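Local coordinates for uncharacterized protein (PDB 4WRP) that is of unknown function, a probable Legionella effector with a likely RavJ-type peptidase region, represented here by its C-terminal DUF5617 domain, at residues L45-Y48 with T54-A57; V72-D77 with D98-S103; K80-G85 with R91-R96. All coordinates share one frame; numbering follows the deposited sequence.

In the fold
All three contacts lie within the DUF5617 family region, whose regular structure is helical. No active site or ligand can be assigned. Interaction 1 ties the end of helix 34-49 to the loop that follows it. Interactions 2 and 3 share helix 68-83. Interaction 3 pairs its C-terminal end with helix 90-98; interaction 2 sets its middle against the chain beyond. Along the chain, interaction 3 is nested within the loop closed by interaction 2, their centres about 11 Å apart. Interaction 1 is centred about 16 Å from interaction 2 and 17 Å from interaction 3. It touches both: Tyr-48 CE2 is 3.5 Å from Val-72 CG2, and Leu-45 CD1 is 4.0 Å from Ile-82 CD1.

Interaction 1: L45-Y48 with T54-A57; sequences LDDY and TWWA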
loop_
_atom_site.group_PDB
_atom_site.type_symbol
_atom_site.label_atom_id
_atom_site.label_comp_id
_atom_site.label_asym_id
_atom_site.label_seq_id
_atom_site.Cartn_x
_atom_site.Cartn_y
_atom_site.Cartn_z
ATOM N N LEU A 45 1.484 -5.844 -7.442
ATOM C CA LEU A 45 2.098 -4.684 -6.766
ATOM C C LEU A 45 3.150 -4.038 -7.644
ATOM O O LEU A 45 3.246 -2.820 -7.711
ATOM C CB LEU A 45 2.722 -5.106 -5.427
ATOM C CG LEU A 45 1.817 -5.708 -4.381
ATOM C CD1 LEU A 45 2.733 -6.050 -3.184
ATOM C CD2 LEU A 45 0.711 -4.771 -3.973
ATOM N N ASP A 46 3.952 -4.840 -8.320
ATOM C CA ASP A 46 4.977 -4.239 -9.186
ATOM C C ASP A 46 4.322 -3.420 -10.295
ATOM O O ASP A 46 4.722 -2.322 -10.563
ATOM C CB ASP A 46 5.880 -5.328 -9.746
ATOM C CG ASP A 46 7.166 -4.758 -10.383
ATOM O OD1 ASP A 46 7.752 -3.749 -9.915
ATOM O OD2 ASP A 46 7.598 -5.349 -11.368
ATOM N N ASP A 47 3.266 -3.959 -10.901
ATOM C CA ASP A 47 2.529 -3.247 -11.934
ATOM C C ASP A 47 2.015 -1.917 -11.381
ATOM O O ASP A 47 2.131 -0.874 -12.036
ATOM C CB ASP A 47 1.406 -4.127 -12.513
ATOM C CG ASP A 47 0.600 -3.414 -13.571
ATOM O OD1 ASP A 47 1.250 -2.912 -14.521
ATOM O OD2 ASP A 47 -0.664 -3.343 -13.434
ATOM N N TYR A 48 1.541 -1.923 -10.142
ATOM C CA TYR A 48 1.093 -0.690 -9.476
ATOM C C TYR A 48 2.179 0.372 -9.391
ATOM O O TYR A 48 1.904 1.531 -9.596
ATOM C CB TYR A 48 0.563 -0.989 -8.080
ATOM C CG TYR A 48 0.174 0.183 -7.234
ATOM C CD1 TYR A 48 -0.932 0.970 -7.546
ATOM C CD2 TYR A 48 0.911 0.508 -6.107
ATOM C CE1 TYR A 48 -1.320 2.027 -6.757
ATOM C CE2 TYR A 48 0.565 1.590 -5.320
ATOM C CZ TYR A 48 -0.568 2.331 -5.633
ATOM O OH TYR A 48 -0.904 3.395 -4.834
ATOM N N THR A 54 -0.971 -2.826 -16.574
ATOM C CA THR A 54 -1.446 -4.186 -16.837
ATOM C C THR A 54 -2.675 -4.569 -16.035
ATOM O O THR A 54 -3.598 -5.111 -16.595
ATOM C CB THR A 54 -0.369 -5.253 -16.616
ATOM O OG1 THR A 54 0.795 -4.901 -17.363
ATOM C CG2 THR A 54 -0.847 -6.607 -17.120
ATOM N N TRP A 55 -2.693 -4.322 -14.732
ATOM C CA TRP A 55 -3.746 -4.867 -13.862
ATOM C C TRP A 55 -4.654 -3.819 -13.266
ATOM O O TRP A 55 -5.713 -4.145 -12.770
ATOM C CB TRP A 55 -3.096 -5.649 -12.714
ATOM C CG TRP A 55 -2.541 -6.960 -13.117
ATOM C CD1 TRP A 55 -1.221 -7.282 -13.380
ATOM C CD2 TRP A 55 -3.295 -8.157 -13.306
ATOM N NE1 TRP A 55 -1.131 -8.621 -13.719
ATOM C CE2 TRP A 55 -2.389 -9.171 -13.693
ATOM C CE3 TRP A 55 -4.658 -8.463 -13.209
ATOM C CZ2 TRP A 55 -2.806 -10.466 -13.980
ATOM C CZ3 TRP A 55 -5.071 -9.770 -13.473
ATOM C CH2 TRP A 55 -4.154 -10.747 -13.857
ATOM N N TRP A 56 -4.226 -2.557 -13.295
ATOM C CA TRP A 56 -4.913 -1.472 -12.588
ATOM C C TRP A 56 -5.636 -0.465 -13.493
ATOM O O TRP A 56 -6.004 0.616 -13.017
ATOM C CB TRP A 56 -3.893 -0.694 -11.751
ATOM C CG TRP A 56 -3.280 -1.480 -10.667
ATOM C CD1 TRP A 56 -2.281 -2.369 -10.792
ATOM C CD2 TRP A 56 -3.664 -1.497 -9.287
ATOM N NE1 TRP A 56 -1.976 -2.906 -9.601
ATOM C CE2 TRP A 56 -2.814 -2.400 -8.647
ATOM C CE3 TRP A 56 -4.635 -0.826 -8.537
ATOM C CZ2 TRP A 56 -2.884 -2.663 -7.268
ATOM C CZ3 TRP A 56 -4.698 -1.068 -7.162
ATOM C CH2 TRP A 56 -3.833 -1.985 -6.550
ATOM N N ALA A 57 -5.858 -0.791 -14.775
ATOM C CA ALA A 57 -6.463 0.186 -15.713
ATOM C C ALA A 57 -7.856 0.628 -15.261
ATOM O O ALA A 57 -8.186 1.811 -15.317
ATOM C CB ALA A 57 -6.514 -0.376 -17.118
HETATM O O HOH W 1 3.475 -3.807 -15.432
#
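Tyr-48 lies over one face of the Trp-56 indole. Its CD1 sits 3.9 Å above the indole plane, over the ring centre. The two side chains meet obliquely: the tyrosine ring and the six-membered ring of Trp-56 have centroids 4.9 Å apart and planes at 43°. The tyrosine stem takes part too, with Tyr-48 CB 3.5 Å from Trp-56 NE1. The indole edge faces Asp-47, whose OD2 lies in the ring plane, 3.2 Å from Trp-56 CD1. OD2 also comes near the edge of the Trp-55 ring.

The polar half of the contact is the carboxylate of Asp-47. Its CG is anti to the backbone N (chi1 179°), which sends the group off the helix toward the loop. Two successive backbone N-H groups meet it, one for each oxygen. Thr-54 N donates to Asp-47 OD1 at 3.0 Å, on the syn side but somewhat tilted from the carboxylate plane. Trp-55 N donates to Asp-47 OD2 at 2.6 Å, from above that plane. Both bonds are fairly straight, at about 160°. A water adds a third donor, 2.6 Å from Asp-47 OD1.

Outside the two segments, Trp-56 NE1 bonds to Val-44 O and the indole stacks on Trp-13 of helix 6-21. Tyr-48 OH is hydrogen-bonded to Tyr-9 and His-71.

The contact thus folds the loop back on the last turns of helix 34-49. Three donors on one carboxylate probably favour its ionised form, and the paired bonds limit its rotation.

Interaction 2: V72-D77 with D98-S103; sequences VKVVDD and DNLAIS
Leu-100 puts its two methyl groups against two neighbouring valines of helix 68-83. Leu-100 CD1 meets Val-74 CG1 at 3.9 Å. The same valine methyl also lies beside the leucine stem, with Val-74 CG1 4.0 Å from Leu-100 CB. The other branch, Leu-100 CD2, comes to 4.2 Å from Val-75 CG2. In both pairs the side chains run at a slant to one another, and the contact is wholly apolar.

The torsions are consistent with the methyls used. Leu-100 CG stands between its own backbone N and carbonyl carbon (chi1 70°), a crowded position for a branched side chain. Val-74 offers the methyl anti to its backbone N, whereas Val-75 offers the one beside its backbone N.

The backbone around Leu-100 has just left helix 90-98. Asn-99 is the first residue to depart from helical angles, and a type I beta turn runs from Asn-99 to Ile-102. Its closing bond, Ile-102 N to Asn-99 O, is weak at 3.3 Å. Leu-100 is the second residue of this turn, and its side chain points back at helix 68-83. The turn thus packs the exit from one helix against the middle of the preceding one.

Further out, His-71 and Ile-78 of helix 68-83 also touch Leu-100, as do Phe-6 and His-10 of helix 6-21. Just before the turn, Asp-98 OD1 makes a salt bridge with Arg-14 and its carbonyl O accepts from His-10 NE2. Beyond Val-75, Thr-49 of helix 34-49 packs on the valine.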
loop_
_atom_site.group_PDB
_atom_site.type_symbol
_atom_site.label_atom_id
_atom_site.label_comp_id
_atom_site.label_asym_id
_atom_site.label_seq_id
_atom_site.Cartn_x
_atom_site.Cartn_y
_atom_site.Cartn_z
ATOM N N VAL A 72 2.726 4.621 -3.648
ATOM C CA VAL A 72 3.592 3.883 -4.555
ATOM C C VAL A 72 4.986 3.669 -3.941
ATOM O O VAL A 72 5.491 2.561 -3.987
ATOM C CB VAL A 72 3.626 4.574 -5.933
ATOM C CG1 VAL A 72 4.813 4.156 -6.811
ATOM C CG2 VAL A 72 2.291 4.328 -6.633
ATOM N N LYS A 73 5.594 4.706 -3.360
ATOM C CA LYS A 73 6.871 4.531 -2.639
ATOM C C LYS A 73 6.777 3.419 -1.562
ATOM O O LYS A 73 7.641 2.566 -1.486
ATOM C CB LYS A 73 7.298 5.830 -2.009
ATOM C CG LYS A 73 8.789 6.003 -1.742
ATOM C CD LYS A 73 9.333 5.257 -0.522
ATOM C CE LYS A 73 8.790 5.760 0.816
ATOM N NZ LYS A 73 9.337 4.994 1.986
ATOM N N VAL A 74 5.737 3.429 -0.734
ATOM C CA VAL A 74 5.590 2.381 0.283
ATOM C C VAL A 74 5.437 0.993 -0.357
ATOM O O VAL A 74 6.097 0.036 0.068
ATOM C CB VAL A 74 4.420 2.717 1.240
ATOM C CG1 VAL A 74 4.230 1.618 2.284
ATOM C CG2 VAL A 74 4.732 4.066 1.924
ATOM N N VAL A 75 4.587 0.870 -1.386
ATOM C CA VAL A 75 4.356 -0.428 -2.041
ATOM C C VAL A 75 5.654 -0.896 -2.711
ATOM O O VAL A 75 6.027 -2.034 -2.650
ATOM C CB VAL A 75 3.176 -0.352 -2.985
ATOM C CG1 VAL A 75 3.037 -1.609 -3.805
ATOM C CG2 VAL A 75 1.890 -0.151 -2.169
ATOM N N ASP A 76 6.411 0.024 -3.258
ATOM C CA ASP A 76 7.724 -0.334 -3.805
ATOM C C ASP A 76 8.681 -0.907 -2.736
ATOM O O ASP A 76 9.406 -1.879 -2.997
ATOM C CB ASP A 76 8.301 0.884 -4.484
ATOM C CG ASP A 76 9.464 0.538 -5.340
ATOM O OD1 ASP A 76 9.235 -0.033 -6.438
ATOM O OD2 ASP A 76 10.597 0.775 -4.855
ATOM N N ASP A 77 8.657 -0.344 -1.527
ATOM C CA ASP A 77 9.415 -0.924 -0.409
ATOM C C ASP A 77 8.874 -2.316 -0.064
ATOM O O ASP A 77 9.621 -3.227 0.283
ATOM C CB ASP A 77 9.296 -0.077 0.850
ATOM C CG ASP A 77 10.010 1.268 0.752
ATOM O OD1 ASP A 77 10.852 1.465 -0.157
ATOM O OD2 ASP A 77 9.681 2.141 1.603
ATOM N N ASP A 98 -2.308 -4.511 4.305
ATOM C CA ASP A 98 -3.507 -4.025 4.986
ATOM C C ASP A 98 -3.159 -2.863 5.871
ATOM O O ASP A 98 -3.805 -1.837 5.836
ATOM C CB ASP A 98 -4.062 -5.142 5.852
ATOM C CG ASP A 98 -5.542 -5.152 5.907
ATOM O OD1 ASP A 98 -6.167 -4.154 5.465
ATOM O OD2 ASP A 98 -6.081 -6.177 6.427
ATOM N N ASN A 99 -2.041 -3.005 6.586
ATOM C CA ASN A 99 -1.657 -2.095 7.652
ATOM C C ASN A 99 -0.597 -1.047 7.277
ATOM O O ASN A 99 0.000 -0.426 8.176
ATOM C CB ASN A 99 -1.134 -2.975 8.784
ATOM C CG ASN A 99 -2.253 -3.790 9.409
ATOM O OD1 ASN A 99 -3.197 -3.223 9.913
ATOM N ND2 ASN A 99 -2.150 -5.088 9.380
ATOM N N LEU A 100 -0.354 -0.838 5.990
ATOM C CA LEU A 100 0.775 -0.009 5.590
ATOM C C LEU A 100 0.530 1.461 5.908
ATOM O O LEU A 100 1.481 2.231 5.983
ATOM C CB LEU A 100 1.176 -0.211 4.118
ATOM C CG LEU A 100 0.241 0.295 3.041
ATOM C CD1 LEU A 100 0.375 1.798 2.870
ATOM C CD2 LEU A 100 0.516 -0.428 1.739
ATOM N N ALA A 101 -0.713 1.853 6.130
ATOM C CA ALA A 101 -0.985 3.266 6.343
ATOM C C ALA A 101 -0.953 3.668 7.810
ATOM O O ALA A 101 -0.984 4.829 8.122
ATOM C CB ALA A 101 -2.301 3.677 5.712
ATOM N N ILE A 102 -0.853 2.731 8.722
ATOM C CA ILE A 102 -0.915 3.125 10.120
ATOM C C ILE A 102 0.468 3.358 10.689
ATOM O O ILE A 102 1.479 2.793 10.208
ATOM C CB ILE A 102 -1.655 2.090 10.930
ATOM C CG1 ILE A 102 -0.849 0.824 11.032
ATOM C CG2 ILE A 102 -3.022 1.849 10.303
ATOM C CD1 ILE A 102 -1.626 -0.276 11.711
ATOM N N SER A 103 0.537 4.184 11.710
ATOM C CA SER A 103 1.832 4.406 12.330
ATOM C C SER A 103 1.677 4.609 13.804
ATOM O O SER A 103 0.596 4.932 14.279
ATOM C CB SER A 103 2.520 5.602 11.656
ATOM O OG SER A 103 1.735 6.763 11.862
#

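Interaction 3: K80-G85 with R91-R96; sequences KEIDAG and RALVDR
Arg-96 and Glu-81 cross at about a right angle, and their charged ends meet side-on. Arg-96 uses two nitrogens, one for each carboxylate oxygen. Arg-96 NE donates to Glu-81 OE1 at 2.9 Å, and Arg-96 NH2 donates to Glu-81 OE2 at 2.8 Å. Both oxygens lie near the guanidinium plane, so the carboxylate sits at the edge of that group. The two planes are not flush but turned 32° apart. OE1 is approached at its syn lone pair, and OE2 on its syn side but tilted from the carboxylate plane. The shape of the arginine matters here: its chain bends at chi2 (81°), bringing NE and NH2 round to face the glutamate. Glu-81 reaches across with its chain extended beyond CG. A two-bond salt bridge of this kind restrains the rotation of both end groups.

The two segments belong to consecutive helices, 68-83 and 90-98, that run antiparallel as a helical hairpin. The first helix ends in a Schellman motif at Gly-85, whose positive phi (85°) suits glycine. Gly-85 N bonds back to Ile-82 O at 2.9 Å.

Deeper in the hairpin, Ile-82 and Leu-93 also cross at about a right angle. The CD1 methyl of Ile-82 rests against both methyls of Leu-93, 3.7 Å from Leu-93 CD2 and 3.8 Å from Leu-93 CD1.

Tyr-87, in the connection between the helices, hydrogen-bonds through its OH to Glu-81 OE1. It also touches Ile-82, Leu-93 and Arg-96. Ile-38 and Ile-41 of helix 34-49 pack on Ile-82 and Leu-93 respectively.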
loop_
_atom_site.group_PDB
_atom_site.type_symbol
_atom_site.label_atom_id
_atom_site.label_comp_id
_atom_site.label_asym_id
_atom_site.label_seq_id
_atom_site.Cartn_x
_atom_site.Cartn_y
_atom_site.Cartn_z
ATOM N N LYS A 80 10.198 -4.782 -2.546
ATOM C CA LYS A 80 11.554 -5.111 -2.155
ATOM C C LYS A 80 11.615 -6.101 -0.978
ATOM O O LYS A 80 12.456 -6.969 -0.961
ATOM C CB LYS A 80 12.281 -3.854 -1.810
ATOM C CG LYS A 80 13.781 -4.001 -1.887
ATOM C CD LYS A 80 14.445 -2.627 -1.947
ATOM C CE LYS A 80 15.645 -2.532 -1.001
ATOM N NZ LYS A 80 15.783 -1.155 -0.423
ATOM N N GLU A 81 10.717 -5.971 -0.003
ATOM C CA GLU A 81 10.647 -6.914 1.085
ATOM C C GLU A 81 10.314 -8.323 0.611
ATOM O O GLU A 81 10.802 -9.317 1.196
ATOM C CB GLU A 81 9.604 -6.460 2.159
ATOM C CG GLU A 81 10.007 -5.225 2.963
ATOM C CD GLU A 81 8.796 -4.678 3.795
ATOM O OE1 GLU A 81 7.694 -5.325 3.885
ATOM O OE2 GLU A 81 8.942 -3.551 4.315
ATOM N N ILE A 82 9.469 -8.420 -0.413
ATOM C CA ILE A 82 9.157 -9.691 -1.043
ATOM C C ILE A 82 10.415 -10.271 -1.677
ATOM O O ILE A 82 10.749 -11.461 -1.458
ATOM C CB ILE A 82 8.042 -9.572 -2.111
ATOM C CG1 ILE A 82 6.709 -9.208 -1.449
ATOM C CG2 ILE A 82 7.834 -10.926 -2.804
ATOM C CD1 ILE A 82 5.659 -8.741 -2.424
ATOM N N ASP A 83 11.157 -9.416 -2.365
ATOM C CA ASP A 83 12.339 -9.855 -3.094
ATOM C C ASP A 83 13.373 -10.333 -2.128
ATOM O O ASP A 83 14.086 -11.282 -2.411
ATOM C CB ASP A 83 12.847 -8.721 -4.004
ATOM C CG ASP A 83 11.898 -8.505 -5.208
ATOM O OD1 ASP A 83 11.125 -9.446 -5.499
ATOM O OD2 ASP A 83 11.858 -7.417 -5.825
ATOM N N ALA A 84 13.410 -9.703 -0.948
ATOM C CA ALA A 84 14.370 -10.050 0.071
ATOM C C ALA A 84 13.961 -11.285 0.816
ATOM O O ALA A 84 14.702 -11.762 1.624
ATOM C CB ALA A 84 14.544 -8.898 1.024
ATOM N N GLY A 85 12.813 -11.862 0.514
ATOM C CA GLY A 85 12.436 -13.138 1.120
ATOM C C GLY A 85 11.772 -12.988 2.469
ATOM O O GLY A 85 11.751 -13.925 3.214
ATOM N N ARG A 91 -0.718 -14.750 3.451
ATOM C CA ARG A 91 -1.419 -14.130 4.577
ATOM C C ARG A 91 -0.615 -13.033 5.272
ATOM O O ARG A 91 -1.145 -11.961 5.572
ATOM C CB ARG A 91 -1.853 -15.216 5.583
ATOM C CG ARG A 91 -2.311 -14.696 6.910
ATOM C CD ARG A 91 -2.721 -15.843 7.868
ATOM N NE ARG A 91 -3.491 -16.894 7.184
ATOM C CZ ARG A 91 -2.996 -18.026 6.665
ATOM N NH1 ARG A 91 -3.833 -18.871 6.053
ATOM N NH2 ARG A 91 -1.693 -18.322 6.749
ATOM N N ALA A 92 0.659 -13.279 5.529
ATOM C CA ALA A 92 1.508 -12.247 6.128
ATOM C C ALA A 92 1.697 -11.082 5.203
ATOM O O ALA A 92 1.716 -9.944 5.637
ATOM C CB ALA A 92 2.873 -12.805 6.483
ATOM N N LEU A 93 1.915 -11.366 3.924
ATOM C CA LEU A 93 2.055 -10.294 2.920
ATOM C C LEU A 93 0.812 -9.414 2.859
ATOM O O LEU A 93 0.904 -8.177 2.814
ATOM C CB LEU A 93 2.388 -10.891 1.561
ATOM C CG LEU A 93 2.518 -9.948 0.377
ATOM C CD1 LEU A 93 3.479 -8.775 0.722
ATOM C CD2 LEU A 93 3.000 -10.722 -0.850
ATOM N N VAL A 94 -0.389 -10.019 2.826
ATOM C CA VAL A 94 -1.543 -9.169 2.812
ATOM C C VAL A 94 -1.827 -8.442 4.131
ATOM O O VAL A 94 -2.410 -7.351 4.117
ATOM C CB VAL A 94 -2.824 -9.810 2.270
ATOM C CG1 VAL A 94 -2.579 -10.461 0.913
ATOM C CG2 VAL A 94 -3.400 -10.748 3.261
ATOM N N ASP A 95 -1.396 -8.981 5.269
ATOM C CA ASP A 95 -1.437 -8.175 6.513
ATOM C C ASP A 95 -0.532 -6.957 6.413
ATOM O O ASP A 95 -0.894 -5.894 6.894
ATOM C CB ASP A 95 -1.046 -8.987 7.750
ATOM C CG ASP A 95 -2.183 -9.971 8.203
ATOM O OD1 ASP A 95 -3.363 -9.693 7.926
ATOM O OD2 ASP A 95 -1.885 -10.996 8.844
ATOM N N ARG A 96 0.643 -7.120 5.832
ATOM C CA ARG A 96 1.539 -5.981 5.636
ATOM C C ARG A 96 0.839 -4.922 4.799
ATOM O O ARG A 96 0.855 -3.743 5.149
ATOM C CB ARG A 96 2.859 -6.427 4.983
ATOM C CG ARG A 96 3.807 -5.283 4.610
ATOM C CD ARG A 96 4.642 -4.744 5.803
ATOM N NE ARG A 96 5.712 -3.851 5.331
ATOM C CZ ARG A 96 5.673 -2.517 5.203
ATOM N NH1 ARG A 96 4.646 -1.757 5.592
ATOM N NH2 ARG A 96 6.731 -1.907 4.677
#